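Local coordinates for Rho guanine nucleotide exchange factor 11 (Homo sapiens, PDB 5JHH), which probably activates Rho-family GTPases by promoting exchange of bound GDP for GTP through its RhoGEF (DH) and PH domains, at residues F120-S125 / K213-R218; A64-N69 / I126-I131; T231-A236 / L291-H296. All blocks are in the same frame, centred on the assembly; numbering follows the deposited sequence.

Contact 1 of 3, residues F120-S125 / K213-R218; sequences FCSYQS and KQTENR
Thr-215 meets the turn at Ser-122 through CB, OG1 and CG2. Its OG1 lies 3.3 Å from Ser-122 CB, and its CG2, anti to the backbone N, approaches Ser-122 O at 3.5 Å. Beyond that carbonyl, Thr-215 CG2 reaches the edge of the Tyr-123 ring, in plane and 4.0 Å from Tyr-123 CD1. The two hydroxyls serve their own helices instead: Thr-215 OG1 is bonded to Ala-211 O and Ser-122 OG to Ala-118 O. A type I turn from Cys-121 to Gln-124 joins helices 107-121 and 124-137, and it rests here on the long helix 189-227 that closes the RhoGEF domain and runs on toward the PH domain. The next residue, Glu-216, extends its chain beyond CG, and OE2 accepts a hydrogen bond from Ser-125 OG; the modelled length is so short that its value is doubtful. A water bridges the same OE2 (2.9 Å from Glu-216 OE2) to Ser-122 O and to Ser-125 N, 3.0 Å away from the latter. Outside this contact, Glu-216 OE1 forms a salt bridge with a basic side chain of another protein's chain. An alanine here would probably leave that basic group and the Ser-125 hydroxyl without their carboxylate mate.

Contact 2 of 3, residues A64-N69 / I126-I131; sequences ARLFPN and IALELI
Leu-66 fills the contact with its two methyl groups, which are directed at different parts of helix 124-137. Its CG stands anti to the backbone N (chi1 170°), and from there the two branches part. Leu-66 CD1 lies 3.9 Å from Ala-127 CB, while Leu-66 CD2 lies 3.8 Å from Ile-131 CD1. This second touch is between terminal methyls, and the side chains of Leu-66 and Ile-131 cross at about a right angle. Ala-127 and Ile-131 are one helical turn apart, as the backbone bond from Ile-131 N to Ala-127 O confirms. The small Ala-127 side chain lets the backbones come near: the CA atoms of Leu-66 and Ala-127 are 5.4 Å apart, and Ala-127 CB is 3.9 Å from Leu-66 CA. Ala-127 CB also faces the carbonyl of Arg-65, 4.1 Å from Arg-65 O.

Away from this centre the fit relaxes. Leu-128 CD2 stands 4.5 Å from Leu-66 CD1, a marginal apolar touch, and Leu-128 packs also on Leu-159 and Arg-160. On the exposed side, the Arg-65 side chain comes no closer than 5.3 Å to 126-131 and rests on Tyr-123 instead. No hydrogen bond links the segments. Ile-163 packs on Leu-66, and Met-58 on Ile-131. Apolar packing of a short helix end, 60-66, against a longer helix in this way belongs to the all-helical bundle of the RhoGEF (DH) domain.

Contact 3 of 3, residues T231-A236 / L291-H296; sequences TALERA and LLLKCH
Leu-233 turns its side chain onto the backbone of Leu-293. Its CB is still 5.0 Å from Leu-293 O and only sets the direction. The next atom, CG, is placed anti to the carbonyl carbon (chi1 -70°) and comes within 4.2 Å of Leu-293 O. The two methyls then divide. Leu-233 CD1 lies 4.3 Å from Leu-293 CB and 3.7 Å from Lys-294 N, both distances uncertain because this methyl clashes with Leu-293 O in the model. Leu-233 CD2 comes to 4.3 Å from Leu-293 CG. Leu-247 and Leu-284 also pack on Leu-293, extending this small apolar cluster into the PH domain. At the exposed margin Ala-232 CB touches the aliphatic part of Lys-294, 3.7 Å from Lys-294 CG.

Just upstream, strand 228-229 pairs in parallel with strand 290-292, and Asp-229 is bonded through its backbone to Leu-293. Beyond it the chain leaves the sheet, and a water lies between the segments, 3.1 Å from Ala-232 N; its bond to Leu-293 O is modelled doubtfully short. With no direct hydrogen bond between the segments, the join past the last strand pair appears to rest mainly on apolar packing, the water's link to Leu-293 O being uncertain.

How the contacts relate
From the N terminus, residues 64-69 come first, and 126-131 return to them to close the loop of contact 2. Before that loop ends, residues 120-125 open contact 1, which closes only at 213-218, so the two loops cross. They share helix 124-137 and touch directly: Phe-120 CB is 3.4 Å from Asn-69 OD1, and Phe-120 packs on Pro-68. Together they tie helix 60-66 and the turn before helix 124-137 to the long helix 189-227. Contact 3 follows in series: residues 291-296 return to 231-236, just past strand 228-229, closing a loop that holds strands 254-263, 269-277 and 280-287 of the PH domain; its centre is about 31 Å from that of contact 1.

Contact 1 of 3, residues F120-S125 / K213-R218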
# COMPACT_ATOMS: atom_id res chain seq x y z
N PHE A 120 -7.69 2.87 -15.06
CA PHE A 120 -7.38 4.17 -14.44
C PHE A 120 -6.11 4.16 -13.58
O PHE A 120 -5.38 5.14 -13.60
CB PHE A 120 -8.56 4.67 -13.63
CG PHE A 120 -8.40 6.08 -13.10
CD1 PHE A 120 -8.68 7.16 -13.89
CD2 PHE A 120 -8.04 6.29 -11.78
CE1 PHE A 120 -8.57 8.44 -13.39
CE2 PHE A 120 -7.93 7.57 -11.28
CZ PHE A 120 -8.20 8.64 -12.08
N CYS A 121 -5.82 3.09 -12.86
CA CYS A 121 -4.75 3.12 -11.88
C CYS A 121 -3.45 2.53 -12.34
O CYS A 121 -2.42 2.81 -11.74
CB CYS A 121 -5.14 2.27 -10.64
SG CYS A 121 -6.60 2.89 -9.79
N SER A 122 -3.49 1.55 -13.23
CA SER A 122 -2.30 0.75 -13.46
C SER A 122 -1.03 1.53 -13.75
O SER A 122 0.08 1.14 -13.34
CB SER A 122 -2.53 -0.27 -14.60
OG SER A 122 -2.98 0.40 -15.75
N TYR A 123 -1.18 2.60 -14.51
CA TYR A 123 -0.05 3.35 -15.05
C TYR A 123 0.23 4.61 -14.21
O TYR A 123 1.09 5.41 -14.52
CB TYR A 123 -0.34 3.75 -16.51
CG TYR A 123 0.85 4.35 -17.28
CD1 TYR A 123 1.87 3.53 -17.80
CD2 TYR A 123 0.94 5.70 -17.49
CE1 TYR A 123 2.93 4.06 -18.52
CE2 TYR A 123 1.99 6.25 -18.23
CZ TYR A 123 2.98 5.43 -18.75
OH TYR A 123 4.02 6.02 -19.43
N GLN A 124 -0.47 4.74 -13.10
CA GLN A 124 -0.56 6.04 -12.45
C GLN A 124 0.76 6.47 -11.85
O GLN A 124 1.07 7.62 -11.86
CB GLN A 124 -1.65 5.97 -11.39
CG GLN A 124 -2.14 7.32 -10.90
CD GLN A 124 -3.28 7.20 -9.91
OE1 GLN A 124 -3.05 6.99 -8.73
NE2 GLN A 124 -4.53 7.33 -10.39
N SER A 125 1.55 5.57 -11.33
CA SER A 125 2.80 5.97 -10.68
C SER A 125 3.77 6.59 -11.67
O SER A 125 4.47 7.59 -11.39
CB SER A 125 3.44 4.77 -10.01
OG SER A 125 3.73 3.74 -10.95
N LYS A 213 0.87 -4.14 -10.86
CA LYS A 213 2.11 -4.90 -10.84
C LYS A 213 2.68 -5.12 -12.23
O LYS A 213 3.84 -4.80 -12.46
CB LYS A 213 1.88 -6.20 -10.17
CG LYS A 213 3.03 -7.16 -10.28
CD LYS A 213 2.56 -8.44 -9.63
CE LYS A 213 3.74 -9.31 -9.29
NZ LYS A 213 3.24 -10.47 -8.54
N GLN A 214 1.86 -5.58 -13.17
CA GLN A 214 2.35 -5.94 -14.48
C GLN A 214 2.67 -4.70 -15.27
O GLN A 214 3.68 -4.64 -15.97
CB GLN A 214 1.36 -6.83 -15.24
CG GLN A 214 1.22 -8.29 -14.71
CD GLN A 214 2.55 -8.98 -14.29
OE1 GLN A 214 3.61 -8.84 -14.93
NE2 GLN A 214 2.49 -9.74 -13.21
N THR A 215 1.85 -3.66 -15.14
CA THR A 215 2.13 -2.44 -15.87
C THR A 215 3.41 -1.79 -15.40
O THR A 215 4.22 -1.37 -16.23
CB THR A 215 1.01 -1.40 -15.72
OG1 THR A 215 -0.20 -1.91 -16.29
CG2 THR A 215 1.36 -0.14 -16.37
N GLU A 216 3.59 -1.64 -14.09
CA GLU A 216 4.85 -1.07 -13.60
C GLU A 216 6.06 -1.98 -13.92
O GLU A 216 7.14 -1.51 -14.32
CB GLU A 216 4.80 -0.84 -12.09
CG GLU A 216 3.78 0.21 -11.67
CD GLU A 216 3.71 0.47 -10.16
OE1 GLU A 216 4.07 -0.42 -9.34
OE2 GLU A 216 3.31 1.62 -9.81
N ASN A 217 5.89 -3.29 -13.70
CA ASN A 217 6.99 -4.20 -13.93
C ASN A 217 7.43 -4.09 -15.38
O ASN A 217 8.64 -4.01 -15.65
CB ASN A 217 6.62 -5.65 -13.68
CG ASN A 217 6.73 -6.03 -12.24
OD1 ASN A 217 6.95 -5.20 -11.34
ND2 ASN A 217 6.58 -7.31 -12.01
N ARG A 218 6.47 -4.02 -16.28
CA ARG A 218 6.80 -3.96 -17.71
C ARG A 218 7.60 -2.73 -18.05
O ARG A 218 8.60 -2.80 -18.79
CB ARG A 218 5.55 -4.02 -18.57
CG ARG A 218 5.81 -4.17 -20.08
CD ARG A 218 4.53 -4.40 -20.90
NE ARG A 218 3.71 -3.18 -20.99
CZ ARG A 218 2.50 -3.00 -20.44
NH1 ARG A 218 1.89 -3.99 -19.79
NH2 ARG A 218 1.88 -1.82 -20.56
O HOH W 1 1.01 2.67 -11.24

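Contact 2 of 3, residues A64-N69 / I126-I131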
# COMPACT_ATOMS: atom_id res chain seq x y z
N ALA A 64 -3.97 11.34 -21.89
CA ALA A 64 -4.76 10.11 -21.86
C ALA A 64 -4.12 9.10 -20.94
O ALA A 64 -4.82 8.30 -20.32
CB ALA A 64 -4.96 9.51 -23.25
N ARG A 65 -2.79 9.15 -20.80
CA ARG A 65 -2.15 8.20 -19.91
C ARG A 65 -2.35 8.57 -18.45
O ARG A 65 -2.36 7.71 -17.58
CB ARG A 65 -0.67 7.96 -20.28
CG ARG A 65 -0.60 7.03 -21.50
CD ARG A 65 0.81 6.65 -21.94
NE ARG A 65 1.58 7.82 -22.34
CZ ARG A 65 1.91 8.15 -23.60
NH1 ARG A 65 1.56 7.38 -24.63
NH2 ARG A 65 2.61 9.26 -23.84
N LEU A 66 -2.51 9.86 -18.18
CA LEU A 66 -2.71 10.33 -16.82
C LEU A 66 -4.19 10.16 -16.39
O LEU A 66 -4.46 9.81 -15.29
CB LEU A 66 -2.30 11.78 -16.74
CG LEU A 66 -2.68 12.48 -15.45
CD1 LEU A 66 -1.91 11.89 -14.30
CD2 LEU A 66 -2.36 13.97 -15.57
N PHE A 67 -5.10 10.43 -17.30
CA PHE A 67 -6.54 10.33 -17.10
C PHE A 67 -7.14 9.45 -18.21
O PHE A 67 -7.73 9.93 -19.13
CB PHE A 67 -7.21 11.68 -17.13
CG PHE A 67 -6.93 12.55 -15.98
CD1 PHE A 67 -7.46 12.30 -14.77
CD2 PHE A 67 -6.15 13.65 -16.13
CE1 PHE A 67 -7.22 13.12 -13.73
CE2 PHE A 67 -5.90 14.48 -15.09
CZ PHE A 67 -6.43 14.22 -13.88
N PRO A 68 -6.94 8.08 -18.05
CA PRO A 68 -7.42 7.26 -19.17
C PRO A 68 -8.90 7.21 -19.46
O PRO A 68 -9.26 7.15 -20.60
CB PRO A 68 -6.99 5.86 -18.80
CG PRO A 68 -5.84 6.04 -17.97
CD PRO A 68 -6.26 7.10 -17.08
N ASN A 69 -9.73 7.19 -18.44
CA ASN A 69 -11.11 6.83 -18.58
C ASN A 69 -11.91 7.41 -17.44
O ASN A 69 -12.70 6.76 -16.84
CB ASN A 69 -11.21 5.33 -18.57
CG ASN A 69 -10.63 4.72 -17.33
OD1 ASN A 69 -9.95 5.36 -16.60
ND2 ASN A 69 -10.88 3.50 -17.12
N ILE A 126 3.73 6.06 -12.87
CA ILE A 126 4.56 6.53 -13.95
C ILE A 126 4.09 7.87 -14.48
O ILE A 126 4.87 8.81 -14.62
CB ILE A 126 4.60 5.48 -15.06
CG1 ILE A 126 5.25 4.21 -14.50
CG2 ILE A 126 5.45 5.96 -16.21
CD1 ILE A 126 4.74 2.93 -15.12
N ALA A 127 2.79 8.03 -14.67
CA ALA A 127 2.28 9.31 -15.13
C ALA A 127 2.56 10.43 -14.13
O ALA A 127 2.83 11.58 -14.52
CB ALA A 127 0.79 9.23 -15.37
N LEU A 128 2.48 10.11 -12.85
CA LEU A 128 2.74 11.12 -11.84
C LEU A 128 4.20 11.53 -11.77
O LEU A 128 4.46 12.65 -11.46
CB LEU A 128 2.33 10.61 -10.47
CG LEU A 128 0.83 10.57 -10.26
CD1 LEU A 128 0.51 9.93 -8.91
CD2 LEU A 128 0.22 11.96 -10.37
N GLU A 129 5.13 10.60 -11.95
CA GLU A 129 6.53 10.94 -12.10
C GLU A 129 6.77 11.85 -13.32
O GLU A 129 7.51 12.82 -13.25
CB GLU A 129 7.38 9.68 -12.24
CG GLU A 129 8.17 9.33 -10.97
CD GLU A 129 9.19 10.42 -10.56
OE1 GLU A 129 9.78 11.10 -11.44
OE2 GLU A 129 9.43 10.57 -9.34
N LEU A 130 6.13 11.55 -14.44
CA LEU A 130 6.16 12.47 -15.57
C LEU A 130 5.65 13.88 -15.20
O LEU A 130 6.27 14.87 -15.58
CB LEU A 130 5.37 11.90 -16.75
CG LEU A 130 5.31 12.56 -18.15
CD1 LEU A 130 3.99 13.30 -18.45
CD2 LEU A 130 6.51 13.47 -18.48
N ILE A 131 4.51 13.97 -14.53
CA ILE A 131 3.95 15.26 -14.15
C ILE A 131 4.96 15.99 -13.25
O ILE A 131 5.12 17.19 -13.35
CB ILE A 131 2.63 15.13 -13.35
CG1 ILE A 131 1.43 15.51 -14.19
CG2 ILE A 131 2.55 16.15 -12.21
CD1 ILE A 131 1.36 14.82 -15.52

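Contact 3 of 3, residues T231-A236 / L291-H296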
# COMPACT_ATOMS: atom_id res chain seq x y z
N THR A 231 27.56 -7.62 -22.83
CA THR A 231 28.60 -7.58 -23.85
C THR A 231 29.67 -8.64 -23.56
O THR A 231 29.96 -9.48 -24.41
CB THR A 231 29.20 -6.16 -23.95
OG1 THR A 231 29.24 -5.80 -25.32
CG2 THR A 231 30.57 -6.01 -23.26
N ALA A 232 30.18 -8.69 -22.33
CA ALA A 232 31.16 -9.70 -21.97
C ALA A 232 30.67 -11.15 -22.21
O ALA A 232 31.41 -12.09 -21.99
CB ALA A 232 31.56 -9.51 -20.52
N LEU A 233 29.42 -11.33 -22.62
CA LEU A 233 28.90 -12.65 -22.94
C LEU A 233 28.74 -12.82 -24.43
O LEU A 233 28.40 -13.90 -24.89
CB LEU A 233 27.55 -12.88 -22.24
CG LEU A 233 27.64 -13.03 -20.71
CD1 LEU A 233 27.86 -11.70 -20.04
CD2 LEU A 233 26.40 -13.67 -20.13
N GLU A 234 28.96 -11.74 -25.19
CA GLU A 234 29.13 -11.83 -26.65
C GLU A 234 30.32 -12.72 -27.02
O GLU A 234 30.33 -13.34 -28.09
CB GLU A 234 29.37 -10.45 -27.27
CG GLU A 234 30.32 -10.46 -28.47
CD GLU A 234 30.97 -9.11 -28.70
OE1 GLU A 234 32.22 -9.07 -28.84
OE2 GLU A 234 30.24 -8.09 -28.73
N ARG A 235 31.34 -12.75 -26.15
CA ARG A 235 32.35 -13.81 -26.19
C ARG A 235 31.74 -14.90 -25.30
O ARG A 235 30.52 -14.94 -25.13
CB ARG A 235 33.72 -13.33 -25.66
CG ARG A 235 33.71 -12.65 -24.29
CD ARG A 235 34.08 -13.58 -23.13
NE ARG A 235 35.40 -14.19 -23.28
CZ ARG A 235 36.28 -14.38 -22.29
NH1 ARG A 235 37.45 -14.94 -22.57
NH2 ARG A 235 36.02 -14.01 -21.04
N ALA A 236 32.56 -15.80 -24.78
CA ALA A 236 32.16 -16.75 -23.74
C ALA A 236 33.42 -17.09 -22.98
O ALA A 236 34.51 -16.94 -23.53
CB ALA A 236 31.59 -18.00 -24.42
N LEU A 291 23.80 -1.89 -16.30
CA LEU A 291 23.55 -3.16 -15.62
C LEU A 291 24.32 -4.20 -16.39
O LEU A 291 23.97 -4.56 -17.52
CB LEU A 291 22.05 -3.54 -15.60
CG LEU A 291 21.13 -2.56 -14.88
CD1 LEU A 291 19.66 -2.87 -15.14
CD2 LEU A 291 21.43 -2.50 -13.39
N LEU A 292 25.39 -4.67 -15.76
CA LEU A 292 26.36 -5.50 -16.43
C LEU A 292 26.06 -6.94 -16.19
O LEU A 292 26.11 -7.42 -15.04
CB LEU A 292 27.75 -5.22 -15.88
CG LEU A 292 28.34 -3.86 -16.18
CD1 LEU A 292 29.82 -3.94 -15.81
CD2 LEU A 292 28.13 -3.44 -17.64
N LEU A 293 25.78 -7.64 -17.28
CA LEU A 293 25.69 -9.08 -17.25
C LEU A 293 27.09 -9.61 -17.60
O LEU A 293 27.59 -9.34 -18.71
CB LEU A 293 24.64 -9.52 -18.25
CG LEU A 293 23.94 -10.85 -18.02
CD1 LEU A 293 23.42 -10.96 -16.60
CD2 LEU A 293 22.80 -11.03 -19.01
N LYS A 294 27.71 -10.32 -16.66
CA LYS A 294 29.16 -10.61 -16.69
C LYS A 294 29.55 -11.82 -15.83
O LYS A 294 29.13 -11.91 -14.66
CB LYS A 294 29.91 -9.40 -16.15
CG LYS A 294 31.21 -9.07 -16.89
CD LYS A 294 31.95 -7.93 -16.20
CE LYS A 294 32.36 -8.31 -14.78
NZ LYS A 294 33.42 -7.42 -14.24
N CYS A 295 30.43 -12.68 -16.37
CA CYS A 295 30.96 -13.85 -15.64
C CYS A 295 31.90 -13.49 -14.45
O CYS A 295 32.43 -12.39 -14.39
CB CYS A 295 31.67 -14.81 -16.60
SG CYS A 295 30.57 -16.00 -17.42
N HIS A 296 32.02 -14.41 -13.49
CA HIS A 296 32.83 -14.23 -12.27
C HIS A 296 32.47 -12.95 -11.48
O HIS A 296 31.40 -12.36 -11.64
CB HIS A 296 34.33 -14.23 -12.62
CG HIS A 296 35.20 -14.89 -11.59
ND1 HIS A 296 35.24 -14.48 -10.28
CD2 HIS A 296 36.08 -15.92 -11.69
CE1 HIS A 296 36.09 -15.23 -9.61
NE2 HIS A 296 36.61 -16.11 -10.44
O HOH W 2 28.80 -7.54 -19.81